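PDB 5JK0: tyrosine recombinase XerH, which catalyses site-specific cutting and rejoining of DNA strands at difH sites as a tyrosine recombinase, acting in chromosome segregation. Local coordinates for a contact of chain A with DNA. Coordinates in Å, arbitrary orientation; residue numbers count along the deposited sequence, not the author numbering.

A contact of chain A with DNA. Residues 35, 214-216. With nucleotides of chain B.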
loop_
_atom_site.group_PDB
_atom_site.type_symbol
_atom_site.label_atom_id
_atom_site.label_comp_id
_atom_site.label_asym_id
_atom_site.label_seq_id
_atom_site.Cartn_x
_atom_site.Cartn_y
_atom_site.Cartn_z
ATOM N N GLN A 35 30.609 1.543 -18.572
ATOM C CA GLN A 35 30.668 2.856 -19.204
ATOM C C GLN A 35 32.005 3.550 -18.955
ATOM O O GLN A 35 32.138 4.753 -19.178
ATOM C CB GLN A 35 29.520 3.736 -18.703
ATOM C CG GLN A 35 28.154 3.070 -18.774
ATOM C CD GLN A 35 27.774 2.651 -20.182
ATOM O OE1 GLN A 35 28.145 3.301 -21.159
ATOM N NE2 GLN A 35 27.031 1.555 -20.291
ATOM N N ARG A 214 17.780 5.655 -25.694
ATOM C CA ARG A 214 18.257 6.485 -24.592
ATOM C C ARG A 214 19.397 7.397 -25.035
ATOM O O ARG A 214 19.986 7.201 -26.099
ATOM C CB ARG A 214 18.707 5.614 -23.417
ATOM C CG ARG A 214 17.576 4.866 -22.727
ATOM C CD ARG A 214 18.074 4.065 -21.530
ATOM N NE ARG A 214 18.925 2.944 -21.921
ATOM C CZ ARG A 214 20.253 2.959 -21.878
ATOM N NH1 ARG A 214 20.895 4.041 -21.456
ATOM N NH2 ARG A 214 20.942 1.889 -22.255
ATOM N N SER A 215 19.699 8.395 -24.208
ATOM C CA SER A 215 20.735 9.377 -24.513
ATOM C C SER A 215 22.096 8.729 -24.749
ATOM O O SER A 215 22.748 8.989 -25.758
ATOM C CB SER A 215 20.844 10.405 -23.386
ATOM O OG SER A 215 19.630 11.116 -23.219
ATOM N N ASN A 216 22.518 7.884 -23.814
ATOM C CA ASN A 216 23.827 7.249 -23.902
ATOM C C ASN A 216 23.924 6.275 -25.072
ATOM O O ASN A 216 25.008 6.053 -25.616
ATOM C CB ASN A 216 24.158 6.528 -22.595
ATOM C CG ASN A 216 25.573 5.981 -22.576
ATOM O OD1 ASN A 216 26.540 6.731 -22.436
ATOM N ND2 ASN A 216 25.701 4.667 -22.716
ATOM P P DT B 21 23.888 2.107 -17.116
ATOM O OP1 DT B 21 23.897 1.531 -18.477
ATOM O OP2 DT B 21 25.173 2.403 -16.445
ATOM O "O5'" DT B 21 23.012 3.445 -17.136
ATOM C "C5'" DT B 21 21.668 3.399 -17.608
ATOM C "C4'" DT B 21 20.921 4.676 -17.267
ATOM O "O4'" DT B 21 20.910 4.869 -15.845
ATOM C "C3'" DT B 21 21.534 5.953 -17.822
ATOM O "O3'" DT B 21 20.945 6.274 -19.078
ATOM C "C2'" DT B 21 21.202 7.018 -16.761
ATOM C "C1'" DT B 21 20.605 6.217 -15.600
ATOM N N1 DT B 21 21.152 6.609 -14.272
ATOM C C2 DT B 21 20.463 7.521 -13.509
ATOM O O2 DT B 21 19.411 8.025 -13.861
ATOM N N3 DT B 21 21.049 7.824 -12.310
ATOM C C4 DT B 21 22.233 7.318 -11.808
ATOM O O4 DT B 21 22.678 7.653 -10.714
ATOM C C5 DT B 21 22.908 6.367 -12.659
ATOM C C7 DT B 21 24.203 5.750 -12.222
ATOM C C6 DT B 21 22.343 6.064 -13.838
ATOM P P DT B 22 21.456 7.550 -19.910
ATOM O OP1 DT B 22 21.112 7.328 -21.331
ATOM O OP2 DT B 22 22.860 7.806 -19.524
ATOM O "O5'" DT B 22 20.567 8.758 -19.351
ATOM C "C5'" DT B 22 19.152 8.701 -19.458
ATOM C "C4'" DT B 22 18.500 9.812 -18.655
ATOM O "O4'" DT B 22 18.947 9.747 -17.276
ATOM C "C3'" DT B 22 18.799 11.234 -19.141
ATOM O "O3'" DT B 22 17.581 11.964 -19.255
ATOM C "C2'" DT B 22 19.710 11.806 -18.052
ATOM C "C1'" DT B 22 19.249 11.044 -16.822
ATOM N N1 DT B 22 20.294 10.939 -15.766
ATOM C C2 DT B 22 20.045 11.453 -14.515
ATOM O O2 DT B 22 18.999 12.001 -14.214
ATOM N N3 DT B 22 21.073 11.306 -13.621
ATOM C C4 DT B 22 22.298 10.705 -13.850
ATOM O O4 DT B 22 23.159 10.619 -12.981
ATOM C C5 DT B 22 22.493 10.188 -15.183
ATOM C C7 DT B 22 23.783 9.516 -15.550
ATOM C C6 DT B 22 21.495 10.331 -16.065
HETATM O O HOH W 1 23.921 3.661 -20.813
#
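Arg214 and Asn216 of XerH converge on OP1 of DT22, a non-bridging oxygen of the phosphate that joins DT21 to DT22. Arg214 belongs to the conserved catalytic set of tyrosine recombinases, whose first arginine binds the scissile phosphate, the likely identity of this group in the pre-cleavage complex. The chain bends at chi3 (-68°), and the guanidinium meets the phosphate of DT22 with its edge, the phosphorus lying in its plane. Arg214 NH1 forms a salt bridge with OP1 of DT22 at 3.3 Å, but the hydrogen bond in it is weak, as is the one from NH1 to the bridging O3' of DT21. Charge attraction therefore probably contributes more here than directional bonding. A water in the guanidinium plane, 3.1 Å from Arg214 NH1 and 3.2 Å from OP1 of DT21, links the same nitrogen to the neighbouring phosphate.

A straighter bond comes from the backbone: Asn216 N donates to OP1 of DT22 at 2.9 Å, with 168° at the hydrogen. This N-H lies in the first turn of helix 215-219, whose dipole may add to the arginine's positive field at this oxygen. The four residues here touch phosphate and sugar atoms without stacking on the thymines, so this patch is unlikely to read the bases. Asn216 turns its amide away from the phosphate, with CG anti to its backbone N, and Asn216 ND2 donates to Gln35 OE1 at 3.2 Å, approaching from above the carbonyl plane.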